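Local atomic coordinates of acyl-coenzyme A oxidase (Caenorhabditis elegans, PDB entry 5K3J), a protein that catalyses the FAD-dependent desaturation of CoA-linked ascarosides with a five-carbon omega side chain, the first step of their shortening by peroxisomal beta-oxidation. Residues 26-31 with 602-607; 306-311 with 340-345; 402-405 with 411-414. All blocks are in the same frame, centred on the assembly; numbering follows the deposited sequence.

Contact 1 of 3, residues 26-31 with 602-607; sequences DKMAAV and VSLVDS
Met-28 supplies most of the apolar contact, reaching from helix 25-32 towards Ser-607 and Leu-604. Its CG stands anti to the backbone N (chi1 178°), and its CG lies 3.5 Å from CB of Ser-607. Further bends along the chain swing CE to Leu-604, where it meets the CD2 methyl at 3.7 Å, the two side chains crossing at a slant. A flexible thioether suits this place because it can follow both a small serine and a branched leucine. Where the chains come closest, the small Ala-29 lets its CB sit 3.3 Å from the carbonyl O of Ser-607. Val-554 and Leu-555 border Met-28, Leu-558 borders Leu-604, and all three belong to helix 549-569.

Between the two segments the contact is van der Waals; the polar bonds run within 602-607 or to residues outside. Ser-607 turns OG back beside its own backbone N (chi1 -58°) and donates to the carbonyl O of Ser-603 at 2.6 Å, from 21° off the carbonyl plane. That bond satisfies a buried hydroxyl whose CB and OG also lie against Met-28. Putting an alanine here removes OG, and the turn at Ser-607 would probably be held less firmly to the helix before it, with a weak backbone bond to Ser-603 O remaining. Next to it, Asp-606 is buried but paired, its carboxylate forming salt bridges to Arg-313 and Arg-18.

Within the helical part of the acyl-CoA oxidase fold, helix 25-32 is thus packed on the end of helix 601-606, in the C-terminal part of the chain, and on the turn that follows it.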
loop_
_atom_site.group_PDB
_atom_site.type_symbol
_atom_site.label_atom_id
_atom_site.label_comp_id
_atom_site.label_asym_id
_atom_site.label_seq_id
_atom_site.Cartn_x
_atom_site.Cartn_y
_atom_site.Cartn_z
ATOM N N ASP A 26 9.959 1.972 -30.974
ATOM C CA ASP A 26 9.177 0.973 -31.683
ATOM C C ASP A 26 9.918 -0.354 -31.624
ATOM O O ASP A 26 9.312 -1.424 -31.701
ATOM C CB ASP A 26 8.925 1.391 -33.129
ATOM C CG ASP A 26 7.594 2.100 -33.306
ATOM O OD1 ASP A 26 7.102 2.703 -32.326
ATOM O OD2 ASP A 26 7.040 2.054 -34.424
ATOM N N LYS A 27 11.237 -0.269 -31.468
ATOM C CA LYS A 27 12.074 -1.453 -31.331
ATOM C C LYS A 27 12.009 -1.996 -29.913
ATOM O O LYS A 27 11.950 -3.209 -29.707
ATOM C CB LYS A 27 13.522 -1.141 -31.704
ATOM C CG LYS A 27 13.884 -1.509 -33.132
ATOM C CD LYS A 27 13.163 -0.624 -34.138
ATOM C CE LYS A 27 13.523 -1.010 -35.562
ATOM N NZ LYS A 27 14.993 -0.936 -35.789
ATOM N N MET A 28 12.027 -1.095 -28.935
ATOM C CA MET A 28 11.938 -1.501 -27.539
ATOM C C MET A 28 10.581 -2.131 -27.243
ATOM O O MET A 28 10.490 -3.116 -26.511
ATOM C CB MET A 28 12.175 -0.316 -26.608
ATOM C CG MET A 28 12.052 -0.680 -25.137
ATOM S SD MET A 28 13.403 -1.703 -24.533
ATOM C CE MET A 28 14.649 -0.455 -24.241
ATOM N N ALA A 29 9.531 -1.557 -27.824
ATOM C CA ALA A 29 8.179 -2.077 -27.655
ATOM C C ALA A 29 8.111 -3.526 -28.119
ATOM O O ALA A 29 7.509 -4.372 -27.453
ATOM C CB ALA A 29 7.181 -1.230 -28.415
ATOM N N ALA A 30 8.736 -3.799 -29.263
ATOM C CA ALA A 30 8.769 -5.138 -29.840
ATOM C C ALA A 30 9.402 -6.140 -28.885
ATOM O O ALA A 30 8.964 -7.287 -28.778
ATOM C CB ALA A 30 9.521 -5.116 -31.161
ATOM N N VAL A 31 10.440 -5.692 -28.192
ATOM C CA VAL A 31 11.122 -6.520 -27.209
ATOM C C VAL A 31 10.222 -6.779 -26.008
ATOM O O VAL A 31 10.042 -7.921 -25.585
ATOM C CB VAL A 31 12.427 -5.859 -26.732
ATOM C CG1 VAL A 31 13.075 -6.678 -25.627
ATOM C CG2 VAL A 31 13.380 -5.671 -27.900
ATOM N N VAL A 602 12.229 8.906 -19.802
ATOM C CA VAL A 602 10.926 9.107 -20.421
ATOM C C VAL A 602 10.763 8.190 -21.633
ATOM O O VAL A 602 9.653 7.768 -21.959
ATOM C CB VAL A 602 10.732 10.580 -20.825
ATOM C CG1 VAL A 602 9.390 10.785 -21.507
ATOM C CG2 VAL A 602 10.841 11.469 -19.598
ATOM N N SER A 603 11.878 7.863 -22.280
ATOM C CA SER A 603 11.868 6.982 -23.444
ATOM C C SER A 603 11.648 5.523 -23.056
ATOM O O SER A 603 10.973 4.780 -23.768
ATOM C CB SER A 603 13.174 7.118 -24.229
ATOM O OG SER A 603 13.333 8.431 -24.735
ATOM N N LEU A 604 12.221 5.113 -21.928
ATOM C CA LEU A 604 12.115 3.725 -21.492
ATOM C C LEU A 604 10.682 3.364 -21.105
ATOM O O LEU A 604 10.295 2.197 -21.160
ATOM C CB LEU A 604 13.065 3.449 -20.320
ATOM C CG LEU A 604 14.550 3.264 -20.654
ATOM C CD1 LEU A 604 15.378 3.090 -19.386
ATOM C CD2 LEU A 604 14.753 2.084 -21.592
ATOM N N VAL A 605 9.896 4.368 -20.722
ATOM C CA VAL A 605 8.514 4.132 -20.317
ATOM C C VAL A 605 7.543 4.403 -21.466
ATOM O O VAL A 605 6.504 3.750 -21.570
ATOM C CB VAL A 605 8.127 4.989 -19.090
ATOM C CG1 VAL A 605 8.945 4.571 -17.872
ATOM C CG2 VAL A 605 8.313 6.468 -19.380
ATOM N N ASP A 606 7.895 5.352 -22.333
ATOM C CA ASP A 606 7.116 5.633 -23.538
ATOM C C ASP A 606 7.077 4.399 -24.426
ATOM O O ASP A 606 6.166 4.222 -25.234
ATOM C CB ASP A 606 7.705 6.815 -24.313
ATOM C CG ASP A 606 7.338 8.153 -23.707
ATOM O OD1 ASP A 606 6.247 8.253 -23.106
ATOM O OD2 ASP A 606 8.141 9.104 -23.827
ATOM N N SER A 607 8.078 3.545 -24.252
ATOM C CA SER A 607 8.216 2.325 -25.030
ATOM C C SER A 607 7.112 1.316 -24.743
ATOM O O SER A 607 6.753 0.524 -25.614
ATOM C CB SER A 607 9.575 1.692 -24.756
ATOM O OG SER A 607 10.620 2.590 -25.076
#

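Contact 2 of 3, residues 306-311 with 340-345; sequences HALTIA and HRLFPS. With ATP (adenosine-5'-triphosphate), chain H.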
loop_
_atom_site.group_PDB
_atom_site.type_symbol
_atom_site.label_atom_id
_atom_site.label_comp_id
_atom_site.label_asym_id
_atom_site.label_seq_id
_atom_site.Cartn_x
_atom_site.Cartn_y
_atom_site.Cartn_z
ATOM N N HIS A 306 3.149 0.702 -15.754
ATOM C CA HIS A 306 2.055 1.665 -15.805
ATOM C C HIS A 306 2.250 2.766 -14.761
ATOM O O HIS A 306 2.110 3.951 -15.062
ATOM C CB HIS A 306 0.722 0.931 -15.597
ATOM C CG HIS A 306 -0.496 1.796 -15.717
ATOM N ND1 HIS A 306 -1.705 1.303 -16.155
ATOM C CD2 HIS A 306 -0.706 3.102 -15.429
ATOM C CE1 HIS A 306 -2.603 2.270 -16.151
ATOM N NE2 HIS A 306 -2.024 3.374 -15.715
ATOM N N ALA A 307 2.576 2.368 -13.537
ATOM C CA ALA A 307 2.814 3.326 -12.465
ATOM C C ALA A 307 3.996 4.231 -12.797
ATOM O O ALA A 307 3.929 5.450 -12.627
ATOM C CB ALA A 307 3.053 2.601 -11.155
ATOM N N LEU A 308 5.070 3.616 -13.282
ATOM C CA LEU A 308 6.302 4.326 -13.608
ATOM C C LEU A 308 6.138 5.230 -14.823
ATOM O O LEU A 308 6.842 6.227 -14.956
ATOM C CB LEU A 308 7.431 3.329 -13.851
ATOM C CG LEU A 308 7.754 2.491 -12.618
ATOM C CD1 LEU A 308 8.522 1.242 -13.000
ATOM C CD2 LEU A 308 8.532 3.323 -11.619
ATOM N N THR A 309 5.206 4.879 -15.703
ATOM C CA THR A 309 4.913 5.693 -16.875
ATOM C C THR A 309 4.359 7.041 -16.430
ATOM O O THR A 309 4.547 8.061 -17.094
ATOM C CB THR A 309 3.913 4.994 -17.809
ATOM O OG1 THR A 309 4.412 3.696 -18.155
ATOM C CG2 THR A 309 3.710 5.800 -19.081
ATOM N N ILE A 310 3.689 7.036 -15.282
ATOM C CA ILE A 310 3.100 8.241 -14.712
ATOM C C ILE A 310 4.099 9.018 -13.862
ATOM O O ILE A 310 4.168 10.245 -13.932
ATOM C CB ILE A 310 1.874 7.889 -13.855
ATOM C CG1 ILE A 310 0.858 7.104 -14.692
ATOM C CG2 ILE A 310 1.255 9.147 -13.241
ATOM C CD1 ILE A 310 -0.106 6.288 -13.872
ATOM N N ALA A 311 4.862 8.293 -13.053
ATOM C CA ALA A 311 5.860 8.904 -12.190
ATOM C C ALA A 311 6.940 9.602 -13.010
ATOM O O ALA A 311 7.188 10.791 -12.827
ATOM C CB ALA A 311 6.481 7.858 -11.273
ATOM N N HIS A 340 16.491 7.267 -7.625
ATOM C CA HIS A 340 16.718 6.085 -6.805
ATOM C C HIS A 340 15.413 5.389 -6.421
ATOM O O HIS A 340 15.377 4.167 -6.246
ATOM C CB HIS A 340 17.491 6.473 -5.548
ATOM C CG HIS A 340 17.653 5.356 -4.572
ATOM N ND1 HIS A 340 18.185 4.134 -4.921
ATOM C CD2 HIS A 340 17.356 5.276 -3.254
ATOM C CE1 HIS A 340 18.208 3.349 -3.861
ATOM N NE2 HIS A 340 17.713 4.017 -2.835
ATOM N N ARG A 341 14.347 6.170 -6.275
ATOM C CA ARG A 341 13.062 5.622 -5.858
ATOM C C ARG A 341 12.209 5.253 -7.068
ATOM O O ARG A 341 11.081 4.782 -6.924
ATOM C CB ARG A 341 12.319 6.617 -4.959
ATOM C CG ARG A 341 11.546 7.703 -5.695
ATOM C CD ARG A 341 11.093 8.793 -4.734
ATOM N NE ARG A 341 10.654 8.235 -3.460
ATOM C CZ ARG A 341 10.103 8.938 -2.478
ATOM N NH1 ARG A 341 9.911 10.244 -2.613
ATOM N NH2 ARG A 341 9.742 8.327 -1.356
ATOM N N LEU A 342 12.764 5.450 -8.260
ATOM C CA LEU A 342 12.030 5.218 -9.501
ATOM C C LEU A 342 12.681 4.176 -10.405
ATOM O O LEU A 342 12.048 3.190 -10.771
ATOM C CB LEU A 342 11.876 6.532 -10.272
ATOM C CG LEU A 342 10.479 7.151 -10.337
ATOM C CD1 LEU A 342 9.787 7.033 -8.996
ATOM C CD2 LEU A 342 10.551 8.610 -10.778
ATOM N N PHE A 343 13.941 4.405 -10.760
ATOM C CA PHE A 343 14.630 3.593 -11.768
ATOM C C PHE A 343 14.842 2.106 -11.420
ATOM O O PHE A 343 14.767 1.264 -12.316
ATOM C CB PHE A 343 15.988 4.222 -12.103
ATOM C CG PHE A 343 15.893 5.563 -12.768
ATOM C CD1 PHE A 343 14.693 6.010 -13.296
ATOM C CD2 PHE A 343 17.010 6.373 -12.873
ATOM C CE1 PHE A 343 14.610 7.243 -13.907
ATOM C CE2 PHE A 343 16.931 7.605 -13.486
ATOM C CZ PHE A 343 15.730 8.040 -14.002
ATOM N N PRO A 344 15.135 1.774 -10.146
ATOM C CA PRO A 344 15.236 0.340 -9.839
ATOM C C PRO A 344 13.935 -0.416 -10.096
ATOM O O PRO A 344 13.968 -1.558 -10.559
ATOM C CB PRO A 344 15.580 0.322 -8.350
ATOM C CG PRO A 344 16.292 1.608 -8.123
ATOM C CD PRO A 344 15.623 2.603 -9.027
ATOM N N SER A 345 12.804 0.216 -9.796
ATOM C CA SER A 345 11.508 -0.378 -10.101
ATOM C C SER A 345 11.367 -0.542 -11.606
ATOM O O SER A 345 10.822 -1.534 -12.089
ATOM C CB SER A 345 10.371 0.481 -9.549
ATOM O OG SER A 345 10.514 0.683 -8.152
HETATM P PG ATP H . 18.080 0.946 4.129
HETATM O O1G ATP H . 18.865 -0.302 4.448
HETATM O O2G ATP H . 18.928 2.101 3.649
HETATM O O3G ATP H . 17.031 1.322 5.150
HETATM P PB ATP H . 17.980 -0.012 1.507
HETATM O O1B ATP H . 17.204 -1.213 1.018
HETATM O O2B ATP H . 19.452 -0.150 1.814
HETATM O O3B ATP H . 17.239 0.567 2.812
HETATM P PA ATP H . 16.868 2.442 0.551
HETATM O O1A ATP H . 16.836 2.956 1.967
HETATM O O2A ATP H . 17.218 3.409 -0.553
HETATM O O3A ATP H . 17.804 1.139 0.390
HETATM O "O5'" ATP H . 15.414 1.838 0.218
HETATM C "C5'" ATP H . 15.028 1.634 -1.138
HETATM C "C4'" ATP H . 13.638 2.210 -1.349
HETATM O "O4'" ATP H . 13.010 2.459 -0.090
HETATM C "C3'" ATP H . 13.728 3.538 -2.080
HETATM O "O3'" ATP H . 12.861 3.521 -3.217
HETATM C "C2'" ATP H . 13.219 4.572 -1.102
HETATM O "O2'" ATP H . 12.388 5.521 -1.771
HETATM C "C1'" ATP H . 12.410 3.756 -0.108
HETATM N N9 ATP H . 12.364 4.383 1.241
HETATM C C8 ATP H . 13.218 4.178 2.266
HETATM N N7 ATP H . 12.861 4.912 3.351
HETATM C C5 ATP H . 11.753 5.604 3.028
HETATM C C6 ATP H . 10.858 6.569 3.714
HETATM N N6 ATP H . 11.080 6.953 4.994
HETATM N N1 ATP H . 9.808 7.055 3.018
HETATM C C2 ATP H . 9.574 6.683 1.746
HETATM N N3 ATP H . 10.343 5.814 1.064
HETATM C C4 ATP H . 11.430 5.248 1.640
#
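With CG anti to the carbonyl carbon (chi1 -62°), Leu-308 points its two methyls at the start of helix 343-363. CD1 of Leu-308 lies 3.6 Å from the backbone C of Ser-345. Its other methyl, CD2 of Leu-308, rests 3.6 Å from the backbone O of Leu-342. On the nucleotide side, His-340 has CG anti to its backbone N (chi1 174°), which carries the imidazole out to the alpha-phosphate of ATP.

One turn beyond Leu-308, Ala-311 presents only a methyl, and Leu-342 covers it: CB of Ala-311 is 4.1 Å from CD1 of Leu-342. Leu-342 occupies the N-cap position, its isobutyl group lying against Ala-311, with Ala-406 also beside it. CB of Ser-345 comes to 4.0 Å from CD2 of Leu-308, a small residue letting the helices approach.

His-340 NE2 donates to O2A of ATP, the phosphate oxygen lying at the ring edge and near its plane, with an N-H...O angle of 166°; the bond is modelled very short, and its exact length is doubtful at this resolution. Arg-341 runs past the ribose, its CB 3.4 Å from O2' of ATP. Beyond it, NE donates to Gln-402 OE1 and NH1 to FAD O3B, so one guanidinium is shared between the ATP and FAD sites; Arg-525 and Arg-528 of the second subunit also bond ATP.

The segment 340-345 is therefore two-sided: apolar groups seat it on helix 287-315, while the polar groups of His-340 and Arg-341 face the two nucleotides. His-340 meets the alpha-phosphate and Arg-341 lies by the ribose of each nucleotide; the arginines of the second subunit probably add positive charge to the ATP site.

Contact 3 of 3, residues 402-405 with 411-414; sequences QARM and GYSM. With ATP (adenosine-5'-triphosphate), chain H.
The FAD pocket at the dimer interface includes the loop that leads to helix 418-426, and there Gly-411 and Tyr-412 are met by Arg-404 from the last turn of helix 379-405. The backbones approach first: CA of Gly-411 makes a C-H...O contact of 3.5 Å with the carbonyl O of Arg-404. Glycine suits the spot because a beta-carbon would point straight into that oxygen. The arginine's CG, anti to the backbone N (chi1 174°), lies alongside Gly-411 O at 3.1 Å; that carbonyl has Ser-416 OG as its hydrogen-bond partner.

Farther out, Arg-404 and Tyr-412 run side by side in the same direction. NH1 of Arg-404 sits at the edge of the ring and near its plane, 3.7 Å from CD1 of Tyr-412, and is therefore not over the pi face; the two planes are 73° apart. The charge is met instead by Glu-401 through NH2, and the phenol OH by the carbonyl O of Gly-423 of the second subunit.

The helix that runs past Met-405 into the loop bearing the FAD-contacting Tyr-412 also carries Gln-402, which reads the nucleoside of ATP with both ends of its amide. OE1 accepts from O2' at 2.7 Å, and NE2 donates to N3 of the adenine at 3.0 Å in a nearly straight bond. An amide that gives and takes at once fits a ribose hydroxyl beside a ring nitrogen.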
loop_
_atom_site.group_PDB
_atom_site.type_symbol
_atom_site.label_atom_id
_atom_site.label_comp_id
_atom_site.label_asym_id
_atom_site.label_seq_id
_atom_site.Cartn_x
_atom_site.Cartn_y
_atom_site.Cartn_z
ATOM N N GLN A 402 6.046 3.730 -4.292
ATOM C CA GLN A 402 7.173 4.630 -4.527
ATOM C C GLN A 402 6.880 5.519 -5.727
ATOM O O GLN A 402 7.215 6.701 -5.742
ATOM C CB GLN A 402 8.468 3.833 -4.745
ATOM C CG GLN A 402 9.057 3.252 -3.471
ATOM C CD GLN A 402 9.490 4.334 -2.505
ATOM O OE1 GLN A 402 9.918 5.412 -2.920
ATOM N NE2 GLN A 402 9.370 4.062 -1.210
ATOM N N ALA A 403 6.225 4.939 -6.723
ATOM C CA ALA A 403 5.858 5.664 -7.929
ATOM C C ALA A 403 4.849 6.768 -7.622
ATOM O O ALA A 403 4.924 7.862 -8.182
ATOM C CB ALA A 403 5.300 4.708 -8.971
ATOM N N ARG A 404 3.909 6.474 -6.729
ATOM C CA ARG A 404 2.874 7.428 -6.348
ATOM C C ARG A 404 3.432 8.584 -5.536
ATOM O O ARG A 404 3.231 9.748 -5.880
ATOM C CB ARG A 404 1.767 6.726 -5.554
ATOM C CG ARG A 404 0.722 7.679 -4.995
ATOM C CD ARG A 404 -0.279 6.968 -4.095
ATOM N NE ARG A 404 0.370 6.280 -2.980
ATOM C CZ ARG A 404 0.691 6.859 -1.826
ATOM N NH1 ARG A 404 0.424 8.145 -1.628
ATOM N NH2 ARG A 404 1.280 6.157 -0.866
ATOM N N MET A 405 4.127 8.257 -4.453
ATOM C CA MET A 405 4.716 9.271 -3.583
ATOM C C MET A 405 5.727 10.145 -4.321
ATOM O O MET A 405 6.016 11.261 -3.901
ATOM C CB MET A 405 5.386 8.611 -2.371
ATOM C CG MET A 405 4.429 7.890 -1.433
ATOM S SD MET A 405 5.275 7.049 -0.081
ATOM C CE MET A 405 6.210 5.821 -0.989
ATOM N N GLY A 411 0.219 12.862 -6.153
ATOM C CA GLY A 411 0.181 11.417 -6.298
ATOM C C GLY A 411 -0.960 10.800 -5.507
ATOM O O GLY A 411 -1.482 9.742 -5.865
ATOM N N TYR A 412 -1.348 11.476 -4.431
ATOM C CA TYR A 412 -2.411 11.014 -3.550
ATOM C C TYR A 412 -3.781 11.217 -4.193
ATOM O O TYR A 412 -4.760 10.562 -3.828
ATOM C CB TYR A 412 -2.326 11.751 -2.216
ATOM C CG TYR A 412 -3.095 11.095 -1.099
ATOM C CD1 TYR A 412 -2.558 10.024 -0.398
ATOM C CD2 TYR A 412 -4.353 11.554 -0.733
ATOM C CE1 TYR A 412 -3.258 9.421 0.629
ATOM C CE2 TYR A 412 -5.060 10.959 0.290
ATOM C CZ TYR A 412 -4.510 9.893 0.971
ATOM O OH TYR A 412 -5.208 9.293 1.996
ATOM N N SER A 413 -3.842 12.130 -5.156
ATOM C CA SER A 413 -5.071 12.385 -5.890
ATOM C C SER A 413 -5.360 11.244 -6.855
ATOM O O SER A 413 -4.445 10.561 -7.320
ATOM C CB SER A 413 -4.985 13.706 -6.653
ATOM O OG SER A 413 -6.174 13.952 -7.390
ATOM N N MET A 414 -6.637 11.042 -7.160
ATOM C CA MET A 414 -7.043 10.015 -8.113
ATOM C C MET A 414 -6.673 10.410 -9.537
ATOM O O MET A 414 -6.805 9.616 -10.466
ATOM C CB MET A 414 -8.547 9.760 -8.014
ATOM C CG MET A 414 -8.979 9.206 -6.676
ATOM S SD MET A 414 -8.162 7.646 -6.308
ATOM C CE MET A 414 -9.199 6.525 -7.234
HETATM P PG ATP H . 18.080 0.946 4.129
HETATM O O1G ATP H . 18.865 -0.302 4.448
HETATM O O2G ATP H . 18.928 2.101 3.649
HETATM O O3G ATP H . 17.031 1.322 5.150
HETATM P PB ATP H . 17.980 -0.012 1.507
HETATM O O1B ATP H . 17.204 -1.213 1.018
HETATM O O2B ATP H . 19.452 -0.150 1.814
HETATM O O3B ATP H . 17.239 0.567 2.812
HETATM P PA ATP H . 16.868 2.442 0.551
HETATM O O1A ATP H . 16.836 2.956 1.967
HETATM O O2A ATP H . 17.218 3.409 -0.553
HETATM O O3A ATP H . 17.804 1.139 0.390
HETATM O "O5'" ATP H . 15.414 1.838 0.218
HETATM C "C5'" ATP H . 15.028 1.634 -1.138
HETATM C "C4'" ATP H . 13.638 2.210 -1.349
HETATM O "O4'" ATP H . 13.010 2.459 -0.090
HETATM C "C3'" ATP H . 13.728 3.538 -2.080
HETATM O "O3'" ATP H . 12.861 3.521 -3.217
HETATM C "C2'" ATP H . 13.219 4.572 -1.102
HETATM O "O2'" ATP H . 12.388 5.521 -1.771
HETATM C "C1'" ATP H . 12.410 3.756 -0.108
HETATM N N9 ATP H . 12.364 4.383 1.241
HETATM C C8 ATP H . 13.218 4.178 2.266
HETATM N N7 ATP H . 12.861 4.912 3.351
HETATM C C5 ATP H . 11.753 5.604 3.028
HETATM C C6 ATP H . 10.858 6.569 3.714
HETATM N N6 ATP H . 11.080 6.953 4.994
HETATM N N1 ATP H . 9.808 7.055 3.018
HETATM C C2 ATP H . 9.574 6.683 1.746
HETATM N N3 ATP H . 10.343 5.814 1.064
HETATM C C4 ATP H . 11.430 5.248 1.640
#

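Along the chain, contact 1 closes a loop spanning nearly the whole protein, and contacts 2 and 3 follow one another inside it. Contacts 1 and 2 have centres 15 Å apart and touch where Val-605 packs on Leu-308 and Thr-309; contacts 2 and 3 lie 11 Å apart, centre to centre. Those two share the C-alpha1 range, with Ala-307 and Ala-311 of helix 287-315 resting on Ala-403 of helix 379-405. Contacts 1 and 3 do not touch, with nearest atoms about 10 Å apart. Helices 25-32 and 601-606 thus lie on the side of contact 2 away from the nucleotides at the dimer interface, ATP touching both contacts 2 and 3.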